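Side-chain contact in Vpx protein (Simian immunodeficiency virus, PDB 4Z8L), which probably stimulates viral gene expression and arrests infected host cells in the G2 phase of the cell cycle: residues E29-E34 with Y68-L73. Numbering follows the deposited sequence.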
ATOM      1  N   GLU B  29      -9.716   6.299 -13.956  1.00 38.22           N
ATOM      2  CA  GLU B  29      -9.628   5.507 -15.156  1.00 40.29           C
ATOM      3  C   GLU B  29      -8.520   4.476 -15.006  1.00 56.67           C
ATOM      4  O   GLU B  29      -8.801   3.286 -14.886  1.00 64.11           O
ATOM      5  CB  GLU B  29      -9.372   6.427 -16.354  1.00 43.28           C
ATOM      6  CG  GLU B  29      -9.244   5.767 -17.710  1.00 49.41           C
ATOM      7  CD  GLU B  29     -10.569   5.274 -18.241  1.00 91.49           C
ATOM      8  OE1 GLU B  29     -11.568   5.275 -17.485  1.00 95.87           O
ATOM      9  OE2 GLU B  29     -10.611   4.931 -19.439  1.00106.28           O
ATOM     10  N   ARG B  30      -7.293   4.936 -14.798  1.00 49.05           N
ATOM     11  CA  ARG B  30      -6.153   4.032 -14.883  1.00 35.79           C
ATOM     12  C   ARG B  30      -6.062   3.121 -13.667  1.00 38.77           C
ATOM     13  O   ARG B  30      -5.525   2.005 -13.767  1.00 55.46           O
ATOM     14  CB  ARG B  30      -4.853   4.820 -15.088  1.00 31.82           C
ATOM     15  CG  ARG B  30      -4.570   5.901 -14.066  1.00 56.50           C
ATOM     16  CD  ARG B  30      -3.333   6.707 -14.457  1.00 52.01           C
ATOM     17  NE  ARG B  30      -3.368   7.094 -15.866  1.00 42.17           N
ATOM     18  CZ  ARG B  30      -2.483   7.892 -16.456  1.00 31.44           C
ATOM     19  NH1 ARG B  30      -1.481   8.414 -15.761  1.00 38.86           N
ATOM     20  NH2 ARG B  30      -2.604   8.175 -17.744  1.00 54.15           N
ATOM     21  N   ILE B  31      -6.637   3.548 -12.544  1.00 37.51           N
ATOM     22  CA  ILE B  31      -6.700   2.641 -11.407  1.00 32.46           C
ATOM     23  C   ILE B  31      -7.666   1.518 -11.758  1.00 23.76           C
ATOM     24  O   ILE B  31      -7.453   0.384 -11.348  1.00 34.77           O
ATOM     25  CB  ILE B  31      -7.145   3.313 -10.074  1.00 33.78           C
ATOM     26  CG1 ILE B  31      -8.592   3.793 -10.138  1.00 32.12           C
ATOM     27  CG2 ILE B  31      -6.226   4.452  -9.699  1.00 56.80           C
ATOM     28  CD1 ILE B  31      -9.183   4.137  -8.802  1.00 26.77           C
ATOM     29  N   ASN B  32      -8.713   1.813 -12.528  1.00 37.32           N
ATOM     30  CA  ASN B  32      -9.612   0.739 -12.952  1.00 45.35           C
ATOM     31  C   ASN B  32      -8.972  -0.197 -13.976  1.00 50.58           C
ATOM     32  O   ASN B  32      -9.080  -1.427 -13.855  1.00 46.48           O
ATOM     33  CB  ASN B  32     -10.911   1.303 -13.530  1.00 46.86           C
ATOM     34  CG  ASN B  32     -11.769   1.985 -12.485  1.00 33.51           C
ATOM     35  OD1 ASN B  32     -12.314   1.336 -11.593  1.00 53.41           O
ATOM     36  ND2 ASN B  32     -11.914   3.296 -12.605  1.00 34.66           N
ATOM     37  N   ARG B  33      -8.307   0.382 -14.978  1.00 42.23           N
ATOM     38  CA  ARG B  33      -7.608  -0.419 -15.989  1.00 34.95           C
ATOM     39  C   ARG B  33      -6.633  -1.370 -15.316  1.00 38.88           C
ATOM     40  O   ARG B  33      -6.471  -2.506 -15.752  1.00 49.93           O
ATOM     41  CB  ARG B  33      -6.848   0.433 -17.026  1.00 49.57           C
ATOM     42  CG  ARG B  33      -7.354   1.845 -17.339  1.00 63.90           C
ATOM     43  CD  ARG B  33      -8.868   1.982 -17.377  1.00 79.87           C
ATOM     44  NE  ARG B  33      -9.522   1.391 -18.531  1.00 98.08           N
ATOM     45  CZ  ARG B  33      -9.578   1.963 -19.727  1.00 96.54           C
ATOM     46  NH1 ARG B  33      -9.024   3.152 -19.926  1.00 89.42           N
ATOM     47  NH2 ARG B  33     -10.211   1.350 -20.719  1.00 96.99           N
ATOM     48  N   GLU B  34      -5.986  -0.910 -14.249  1.00 37.41           N
ATOM     49  CA  GLU B  34      -5.010  -1.757 -13.575  1.00 42.91           C
ATOM     50  C   GLU B  34      -5.667  -2.754 -12.620  1.00 52.10           C
ATOM     51  O   GLU B  34      -5.207  -3.891 -12.492  1.00 55.63           O
ATOM     52  CB  GLU B  34      -3.993  -0.902 -12.817  1.00 47.43           C
ATOM     53  CG  GLU B  34      -2.957  -1.710 -12.049  1.00 41.80           C
ATOM     54  CD  GLU B  34      -1.678  -1.929 -12.836  1.00 42.70           C
ATOM     55  OE1 GLU B  34      -1.415  -1.155 -13.781  1.00 38.73           O
ATOM     56  OE2 GLU B  34      -0.934  -2.879 -12.506  1.00 31.16           O
ATOM     57  N   TYR B  68     -14.324  10.328  -5.893  1.00 37.87           N
ATOM     58  CA  TYR B  68     -13.069  10.583  -5.197  1.00 36.86           C
ATOM     59  C   TYR B  68     -12.861   9.593  -4.057  1.00 28.79           C
ATOM     60  O   TYR B  68     -11.775   9.034  -3.895  1.00 32.43           O
ATOM     61  CB  TYR B  68     -13.027  12.018  -4.674  1.00 35.46           C
ATOM     62  CG  TYR B  68     -11.796  12.330  -3.858  1.00 40.67           C
ATOM     63  CD1 TYR B  68     -10.535  12.347  -4.440  1.00 27.59           C
ATOM     64  CD2 TYR B  68     -11.894  12.612  -2.501  1.00 40.29           C
ATOM     65  CE1 TYR B  68      -9.407  12.630  -3.691  1.00 27.30           C
ATOM     66  CE2 TYR B  68     -10.777  12.897  -1.747  1.00 25.80           C
ATOM     67  CZ  TYR B  68      -9.535  12.905  -2.346  1.00 28.98           C
ATOM     68  OH  TYR B  68      -8.422  13.186  -1.589  1.00 43.22           O
ATOM     69  N   ARG B  69     -13.907   9.382  -3.265  1.00 27.75           N
ATOM     70  CA  ARG B  69     -13.843   8.432  -2.161  1.00 26.79           C
ATOM     71  C   ARG B  69     -13.668   7.001  -2.678  1.00 28.54           C
ATOM     72  O   ARG B  69     -12.957   6.186  -2.068  1.00 30.20           O
ATOM     73  CB  ARG B  69     -15.099   8.543  -1.297  1.00 30.06           C
ATOM     74  CG  ARG B  69     -15.250   9.888  -0.602  1.00 19.47           C
ATOM     75  CD  ARG B  69     -14.148  10.113   0.422  1.00 28.65           C
ATOM     76  NE  ARG B  69     -14.114   9.063   1.436  1.00 23.09           N
ATOM     77  CZ  ARG B  69     -14.734   9.139   2.610  1.00 28.96           C
ATOM     78  NH1 ARG B  69     -15.437  10.220   2.924  1.00 27.03           N
ATOM     79  NH2 ARG B  69     -14.649   8.136   3.473  1.00 28.69           N
ATOM     80  N   TYR B  70     -14.308   6.710  -3.810  1.00 31.49           N
ATOM     81  CA  TYR B  70     -14.113   5.438  -4.501  1.00 28.41           C
ATOM     82  C   TYR B  70     -12.651   5.267  -4.882  1.00 25.52           C
ATOM     83  O   TYR B  70     -12.042   4.218  -4.632  1.00 39.15           O
ATOM     84  CB  TYR B  70     -14.992   5.364  -5.752  1.00 50.50           C
ATOM     85  CG  TYR B  70     -14.636   4.228  -6.687  1.00 49.67           C
ATOM     86  CD1 TYR B  70     -15.026   2.925  -6.411  1.00 38.86           C
ATOM     87  CD2 TYR B  70     -13.900   4.460  -7.843  1.00 45.99           C
ATOM     88  CE1 TYR B  70     -14.699   1.886  -7.261  1.00 47.33           C
ATOM     89  CE2 TYR B  70     -13.567   3.429  -8.698  1.00 40.39           C
ATOM     90  CZ  TYR B  70     -13.969   2.144  -8.403  1.00 44.55           C
ATOM     91  OH  TYR B  70     -13.642   1.112  -9.254  1.00 36.24           O
ATOM     92  N   LEU B  71     -12.100   6.319  -5.480  1.00 30.97           N
ATOM     93  CA  LEU B  71     -10.702   6.363  -5.889  1.00 32.03           C
ATOM     94  C   LEU B  71      -9.780   6.042  -4.725  1.00 23.50           C
ATOM     95  O   LEU B  71      -8.907   5.183  -4.831  1.00 27.98           O
ATOM     96  CB  LEU B  71     -10.366   7.744  -6.460  1.00 33.32           C
ATOM     97  CG  LEU B  71      -8.892   8.111  -6.654  1.00 31.82           C
ATOM     98  CD1 LEU B  71      -8.253   7.295  -7.758  1.00 31.38           C
ATOM     99  CD2 LEU B  71      -8.742   9.598  -6.928  1.00 23.92           C
ATOM    100  N   LEU B  72      -9.993   6.742  -3.615  1.00 25.98           N
ATOM    101  CA  LEU B  72      -9.237   6.529  -2.387  1.00 30.04           C
ATOM    102  C   LEU B  72      -9.281   5.072  -1.924  1.00 31.80           C
ATOM    103  O   LEU B  72      -8.231   4.428  -1.732  1.00 32.09           O
ATOM    104  CB  LEU B  72      -9.776   7.442  -1.281  1.00 24.13           C
ATOM    105  CG  LEU B  72      -9.076   8.784  -1.047  1.00 32.47           C
ATOM    106  CD1 LEU B  72      -8.655   9.424  -2.358  1.00 37.71           C
ATOM    107  CD2 LEU B  72      -9.988   9.719  -0.267  1.00 27.49           C
ATOM    108  N   LEU B  73     -10.499   4.557  -1.760  1.00 29.15           N
ATOM    109  CA  LEU B  73     -10.681   3.177  -1.325  1.00 19.92           C
ATOM    110  C   LEU B  73      -9.900   2.217  -2.205  1.00 24.46           C
ATOM    111  O   LEU B  73      -9.204   1.330  -1.710  1.00 31.96           O
ATOM    112  CB  LEU B  73     -12.158   2.784  -1.342  1.00 33.54           C
ATOM    113  CG  LEU B  73     -13.072   3.373  -0.270  1.00 33.10           C
ATOM    114  CD1 LEU B  73     -14.405   2.647  -0.254  1.00 30.80           C
ATOM    115  CD2 LEU B  73     -12.413   3.333   1.092  1.00 36.93           C
TER
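Ile-31 and Leu-71 have the nearest CA atoms of segments 29-34 and 68-73, 7.8 Å apart. The short axes of 29-34 and 68-73 come no nearer than 10.7 Å and run in roughly the same direction, 41° from parallel. At this spacing four buried side chains make the contact. Ile-31 points toward the partner helix and its CD1 reaches CD1 of Leu-71 at 3.5 Å; the two side chains cross at about a right angle. The CG1 branch of Ile-31 sits between backbone N and carbonyl carbon, while CG2, anti to the carbonyl carbon, lies 4.0 Å from CD1 of Leu-71. Beside this apolar pair, Asn-32 and Tyr-70 extend from opposite directions to meet in a hydrogen bond. Tyr-70 OH donates to Asn-32 OD1 over 2.7 Å, within the carbonyl plane and at a C=O...donor angle of 153°. Amide and ring are nearly coplanar, 17° apart, and the oxygen lies at the ring's edge, in its plane. CG of Tyr-70 is anti to its backbone N, a setting that carries the phenol across to helix 21-35. Trp-48, edge-to-face with Tyr-70, and Leu-47 and Cys-51 bring helix 45-58 against the tyrosine, joining all three helices of the Vpr/Vpx fold. The zinc ion lies about 14 Å from the Ile-31 side chain. A directional bond between buried polar groups, flanked by methyl packing, thus satisfies the phenol proton and probably favours the nearly coplanar setting of amide and ring.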